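PDB 2QIK: putative gamma-glutamylcyclotransferase YkqA from Bacillus subtilis, which is a putative gamma-glutamylcyclotransferase, probably cleaving gamma-glutamyl amines with cyclisation of the glutamyl group. Local coordinates for residues R166-R171 with F232-K237; D173-D178 with A239-P244. One frame throughout, in Å; residues are numbered along the deposited sequence. Where two conformers were deposited one is given.

Both contacts join the hairpin of strands 164-171 and 174-180 to the chain that runs from the end of strand 224-234 to the start of helix 245-258. Contact 1 uses the first strand of the hairpin and contact 2 the second, so the segments alternate along the chain. Their centres are about 8 Å apart. Asp178 connects the two contacts. Its OD2 takes a salt bridge from Lys237 and probably a hydrogen bond from Thr168. One long chain excursion, which includes strands 185-193 and 212-221, is thus closed back on the hairpin at two neighbouring points. Both lie away from Tyr8 to Leu11, the probable substrate-binding residues.

Contact 1: residues R166-R171 with F232-K237; sequences RFTLKR and FLVLQK
Thr168 and Leu169 pack against Val234 at a classic beta bulge, where both residues face Arg176 of the neighbouring hairpin strand. The contact joins strand 164-171 to the end of strand 224-234 and the loop that follows. From Val234, CB lies 3.7 Å from Thr168 OG1. Its CG1 is anti to the backbone N (chi1 172°) and comes 4.0 Å from Leu169 CD1. The other branch, CG2, sits 3.7 Å from Thr168 OG1 and also touches Leu169 CB, at 3.9 Å. The Thr168 and Val234 side chains run antiparallel, side by side. The Thr168 hydroxyl lies against both Val234 methyls, and its polar partner is Asp178 OD2. Asp178 OD1 also takes the Val234 N-H, so one carboxylate ties both strands together.

Lys237 packs its CB and CG beside Thr168, with CB 4.0 Å from Thr168 CB. Its amine turns back to its own segment. The bend at chi4 (-65°) places NZ 2.9 Å from Val234 O, in the carbonyl plane and on a lone pair. The same NZ forms a salt bridge with Asp178 OD2. Toward the more exposed end, a single water bridges the backbones. It accepts from Lys170 N at 2.9 Å and donates to Gln236 O at 2.7 Å.

Contact 2: residues D173-D178 with A239-P244; sequences DGSRAD and AEIAPP
Ser175 turns OG between its own backbone N and carbonyl carbon (chi1 63°), toward the carbonyl of Ile241. Asp173 has a similar first torsion, also 63°, which sets its carboxylate beside the ring of Pro244. Here the second strand of the 164-171/174-180 beta hairpin meets the loop before helix 245-258. In the Ser175 conformer given, OG donates to Ile241 O at 2.6 Å, from above the carbonyl plane. A second conformer was deposited, so this bond may not be held all the time. The backbone bond is independent of it: Ser175 N donates to Ala242 O at 3.0 Å and is nearly straight (166°). Gly174 lies close by, with its CA 3.3 Å from Ala242 O. Ile241 adds apolar contact, its CG1 3.8 Å from Ser175 CB.

Pro244 is the N-cap residue of helix 245-258. Its CD meets Ser175 O at 3.3 Å. Its CG sits over one face of the Arg176 guanidinium, toward NH1 and 3.5 Å from it, and the two side chains cross at about a right angle. Arg176 grips Asp173 end-on in a salt bridge. NH1 reaches Asp173 OD2 at 2.9 Å, and NH2 reaches both carboxylate oxygens. NH1 also donates to Ser175 O. Tyr247, in the helix, makes a cation-pi contact with Arg176.

The Ser175 backbone N-H holds the loop, joined in the given conformer by the hydroxyl. The Asp173 carboxylate probably offsets the guanidinium charge and steadies the group against which Pro244 CG and CD pack at NH1.

Contact 1: residues R166-R171 with F232-K237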
loop_
_atom_site.group_PDB
_atom_site.type_symbol
_atom_site.label_atom_id
_atom_site.label_comp_id
_atom_site.label_asym_id
_atom_site.label_seq_id
_atom_site.Cartn_x
_atom_site.Cartn_y
_atom_site.Cartn_z
ATOM N N ARG A 166 9.195 -9.411 0.721
ATOM C CA ARG A 166 9.084 -10.766 0.197
ATOM C C ARG A 166 8.965 -10.750 -1.303
ATOM O O ARG A 166 8.591 -9.749 -1.881
ATOM C CB ARG A 166 7.853 -11.421 0.797
ATOM C CG ARG A 166 7.928 -11.664 2.248
ATOM C CD ARG A 166 6.885 -12.640 2.716
ATOM N NE ARG A 166 6.869 -12.787 4.171
ATOM C CZ ARG A 166 7.716 -13.596 4.828
ATOM N NH1 ARG A 166 8.565 -14.368 4.175
ATOM N NH2 ARG A 166 7.673 -13.646 6.125
ATOM N N PHE A 167 9.294 -11.851 -1.957
ATOM C CA PHE A 167 9.468 -11.907 -3.399
ATOM C C PHE A 167 8.287 -12.676 -4.001
ATOM O O PHE A 167 8.406 -13.855 -4.315
ATOM C CB PHE A 167 10.842 -12.490 -3.714
ATOM C CG PHE A 167 11.889 -11.551 -3.268
ATOM C CD1 PHE A 167 12.267 -11.431 -1.946
ATOM C CD2 PHE A 167 12.382 -10.653 -4.177
ATOM C CE1 PHE A 167 13.122 -10.400 -1.560
ATOM C CE2 PHE A 167 13.264 -9.683 -3.817
ATOM C CZ PHE A 167 13.595 -9.519 -2.517
ATOM N N THR A 168 7.142 -11.981 -4.092
ATOM C CA THR A 168 5.873 -12.610 -4.365
ATOM C C THR A 168 5.349 -12.373 -5.785
ATOM O O THR A 168 4.316 -12.958 -6.133
ATOM C CB THR A 168 4.829 -12.086 -3.403
ATOM O OG1 THR A 168 4.609 -10.721 -3.707
ATOM C CG2 THR A 168 5.203 -12.198 -1.946
ATOM N N LEU A 169 5.993 -11.539 -6.589
ATOM C CA LEU A 169 5.568 -11.335 -7.990
ATOM C C LEU A 169 6.268 -12.361 -8.822
ATOM O O LEU A 169 7.486 -12.371 -8.876
ATOM C CB LEU A 169 5.921 -9.933 -8.497
ATOM C CG LEU A 169 5.391 -9.679 -9.890
ATOM C CD1 LEU A 169 3.960 -9.423 -9.929
ATOM C CD2 LEU A 169 6.143 -8.487 -10.500
ATOM N N LYS A 170 5.520 -13.234 -9.461
ATOM C CA LYS A 170 6.186 -14.251 -10.257
ATOM C C LYS A 170 6.334 -13.803 -11.722
ATOM O O LYS A 170 5.390 -13.432 -12.405
ATOM C CB LYS A 170 5.482 -15.563 -10.035
ATOM C CG LYS A 170 6.060 -16.715 -10.834
ATOM C CD LYS A 170 5.599 -16.614 -12.284
ATOM C CE LYS A 170 4.100 -16.471 -12.501
ATOM N NZ LYS A 170 3.461 -17.631 -11.829
ATOM N N ARG A 171 7.566 -13.883 -12.175
ATOM C CA ARG A 171 7.900 -13.630 -13.569
ATOM C C ARG A 171 8.669 -14.839 -14.087
ATOM O O ARG A 171 9.096 -15.731 -13.358
ATOM C CB ARG A 171 8.737 -12.348 -13.714
ATOM C CG ARG A 171 8.054 -11.077 -13.242
ATOM C CD ARG A 171 6.716 -10.872 -13.782
ATOM N NE ARG A 171 6.517 -9.506 -14.259
ATOM C CZ ARG A 171 5.336 -8.936 -14.405
ATOM N NH1 ARG A 171 4.249 -9.589 -14.053
ATOM N NH2 ARG A 171 5.249 -7.686 -14.849
ATOM N N PHE A 232 4.333 0.764 -3.523
ATOM C CA PHE A 232 3.646 -0.071 -4.474
ATOM C C PHE A 232 3.686 -1.479 -3.969
ATOM O O PHE A 232 4.709 -1.938 -3.432
ATOM C CB PHE A 232 4.288 0.028 -5.877
ATOM C CG PHE A 232 4.131 1.357 -6.497
ATOM C CD1 PHE A 232 5.058 2.343 -6.271
ATOM C CD2 PHE A 232 3.014 1.662 -7.262
ATOM C CE1 PHE A 232 4.893 3.598 -6.788
ATOM C CE2 PHE A 232 2.844 2.903 -7.807
ATOM C CZ PHE A 232 3.784 3.882 -7.558
ATOM N N LEU A 233 2.533 -2.178 -4.080
ATOM C CA LEU A 233 2.401 -3.588 -3.536
ATOM C C LEU A 233 1.868 -4.506 -4.628
ATOM O O LEU A 233 1.088 -4.077 -5.470
ATOM C CB LEU A 233 1.472 -3.615 -2.315
ATOM C CG LEU A 233 1.900 -2.720 -1.163
ATOM C CD1 LEU A 233 0.798 -2.665 -0.120
ATOM C CD2 LEU A 233 3.241 -3.134 -0.600
ATOM N N VAL A 234 2.354 -5.753 -4.617
ATOM C CA VAL A 234 1.957 -6.717 -5.609
ATOM C C VAL A 234 0.494 -7.061 -5.491
ATOM O O VAL A 234 -0.041 -7.279 -4.413
ATOM C CB VAL A 234 2.817 -7.990 -5.467
ATOM C CG1 VAL A 234 2.330 -9.128 -6.334
ATOM C CG2 VAL A 234 4.241 -7.700 -5.807
ATOM N N LEU A 235 -0.185 -7.155 -6.646
ATOM C CA LEU A 235 -1.583 -7.544 -6.700
ATOM C C LEU A 235 -1.847 -9.018 -6.705
ATOM O O LEU A 235 -2.735 -9.486 -5.974
ATOM C CB LEU A 235 -2.252 -6.834 -7.904
ATOM C CG LEU A 235 -2.523 -5.391 -7.626
ATOM C CD1 LEU A 235 -2.738 -4.595 -8.936
ATOM C CD2 LEU A 235 -3.743 -5.243 -6.734
ATOM N N GLN A 236 -1.107 -9.788 -7.463
ATOM C CA GLN A 236 -1.296 -11.244 -7.448
ATOM C C GLN A 236 -0.069 -11.900 -6.794
ATOM O O GLN A 236 0.984 -12.114 -7.429
ATOM C CB GLN A 236 -1.356 -11.673 -8.894
ATOM C CG GLN A 236 -2.588 -11.365 -9.797
ATOM C CD GLN A 236 -3.028 -9.894 -10.093
ATOM O OE1 GLN A 236 -2.430 -9.062 -10.954
ATOM N NE2 GLN A 236 -4.218 -9.604 -9.484
ATOM N N LYS A 237 -0.182 -12.177 -5.502
ATOM C CA LYS A 237 0.971 -12.621 -4.744
ATOM C C LYS A 237 1.087 -14.160 -4.915
ATOM O O LYS A 237 0.083 -14.835 -4.874
ATOM C CB LYS A 237 0.792 -12.267 -3.291
ATOM C CG LYS A 237 0.728 -10.721 -3.061
ATOM C CD LYS A 237 0.699 -10.391 -1.646
ATOM C CE LYS A 237 0.177 -8.996 -1.337
ATOM N NZ LYS A 237 1.042 -7.918 -1.846
HETATM O O HOH W 1 2.610 -12.908 -9.479
#

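Contact 2: residues D173-D178 with A239-P244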
loop_
_atom_site.group_PDB
_atom_site.type_symbol
_atom_site.label_atom_id
_atom_site.label_comp_id
_atom_site.label_asym_id
_atom_site.label_seq_id
_atom_site.Cartn_x
_atom_site.Cartn_y
_atom_site.Cartn_z
ATOM N N ASP A 173 11.643 -15.082 -15.234
ATOM C CA ASP A 173 13.052 -15.145 -14.861
ATOM C C ASP A 173 13.283 -15.186 -13.351
ATOM O O ASP A 173 14.400 -15.235 -12.905
ATOM C CB ASP A 173 13.828 -13.996 -15.507
ATOM C CG ASP A 173 13.372 -12.648 -15.042
ATOM O OD1 ASP A 173 14.021 -11.620 -15.355
ATOM O OD2 ASP A 173 12.345 -12.494 -14.371
ATOM N N GLY A 174 12.240 -15.309 -12.570
ATOM C CA GLY A 174 12.347 -15.175 -11.155
ATOM C C GLY A 174 11.332 -14.200 -10.601
ATOM O O GLY A 174 10.529 -13.646 -11.328
ATOM N N SER A 175 11.414 -13.925 -9.337
ATOM C CA SER A 175 10.484 -13.074 -8.625
ATOM C C SER A 175 10.862 -11.583 -8.656
ATOM O O SER A 175 11.983 -11.196 -9.070
ATOM C CB SER A 175 10.532 -13.469 -7.177
ATOM O OG SER A 175 11.807 -13.223 -6.672
ATOM N N ARG A 176 9.895 -10.731 -8.330
ATOM C CA ARG A 176 10.161 -9.346 -7.931
ATOM C C ARG A 176 9.633 -9.123 -6.519
ATOM O O ARG A 176 8.823 -9.894 -6.005
ATOM C CB ARG A 176 9.557 -8.346 -8.919
ATOM C CG ARG A 176 10.006 -8.602 -10.379
ATOM C CD ARG A 176 11.412 -8.333 -10.613
ATOM N NE ARG A 176 11.785 -8.397 -12.000
ATOM C CZ ARG A 176 12.044 -9.492 -12.670
ATOM N NH1 ARG A 176 11.918 -10.667 -12.142
ATOM N NH2 ARG A 176 12.384 -9.415 -13.963
ATOM N N ALA A 177 10.086 -8.054 -5.907
ATOM C CA ALA A 177 9.827 -7.723 -4.535
ATOM C C ALA A 177 8.420 -7.200 -4.265
ATOM O O ALA A 177 7.747 -6.693 -5.133
ATOM C CB ALA A 177 10.830 -6.760 -4.018
ATOM N N ASP A 178 8.079 -7.257 -3.014
ATOM C CA ASP A 178 6.772 -6.930 -2.457
ATOM C C ASP A 178 6.970 -6.673 -0.978
ATOM O O ASP A 178 8.022 -7.008 -0.437
ATOM C CB ASP A 178 5.786 -8.088 -2.633
ATOM C CG ASP A 178 4.354 -7.777 -2.296
ATOM O OD1 ASP A 178 3.921 -6.580 -2.371
ATOM O OD2 ASP A 178 3.588 -8.759 -2.095
ATOM N N ALA A 239 3.769 -17.747 -3.917
ATOM C CA ALA A 239 4.856 -18.220 -3.046
ATOM C C ALA A 239 6.186 -17.681 -3.542
ATOM O O ALA A 239 6.426 -17.532 -4.716
ATOM C CB ALA A 239 4.907 -19.695 -2.898
ATOM N N GLU A 240 7.072 -17.407 -2.593
ATOM C CA GLU A 240 8.323 -16.746 -2.918
ATOM C C GLU A 240 9.248 -17.666 -3.700
ATOM O O GLU A 240 9.484 -18.846 -3.360
ATOM C CB GLU A 240 9.031 -16.277 -1.655
ATOM C CG GLU A 240 8.300 -15.241 -0.839
ATOM C CD GLU A 240 9.253 -14.652 0.208
ATOM O OE1 GLU A 240 10.143 -13.804 -0.120
ATOM O OE2 GLU A 240 9.187 -15.093 1.422
ATOM N N ILE A 241 9.861 -17.116 -4.725
ATOM C CA ILE A 241 10.946 -17.702 -5.447
ATOM C C ILE A 241 12.076 -16.690 -5.559
ATOM O O ILE A 241 11.861 -15.508 -5.378
ATOM C CB ILE A 241 10.551 -18.262 -6.813
ATOM C CG1 ILE A 241 10.171 -17.194 -7.778
ATOM C CG2 ILE A 241 9.425 -19.252 -6.698
ATOM C CD1 ILE A 241 9.845 -17.774 -9.157
ATOM N N ALA A 242 13.272 -17.130 -5.890
ATOM C CA ALA A 242 14.402 -16.247 -5.955
ATOM C C ALA A 242 14.272 -15.184 -7.065
ATOM O O ALA A 242 13.745 -15.465 -8.148
ATOM C CB ALA A 242 15.682 -17.026 -6.195
ATOM N N PRO A 243 14.785 -13.992 -6.785
ATOM C CA PRO A 243 14.835 -12.978 -7.822
ATOM C C PRO A 243 15.949 -13.295 -8.856
ATOM O O PRO A 243 16.903 -14.039 -8.565
ATOM C CB PRO A 243 15.212 -11.691 -7.049
ATOM C CG PRO A 243 15.970 -12.171 -5.844
ATOM C CD PRO A 243 15.328 -13.501 -5.498
ATOM N N PRO A 244 15.813 -12.784 -10.071
ATOM C CA PRO A 244 16.908 -12.987 -11.018
ATOM C C PRO A 244 18.112 -12.143 -10.581
ATOM O O PRO A 244 17.994 -11.162 -9.879
ATOM C CB PRO A 244 16.319 -12.517 -12.345
ATOM C CG PRO A 244 15.279 -11.593 -11.951
ATOM C CD PRO A 244 14.760 -11.945 -10.631
#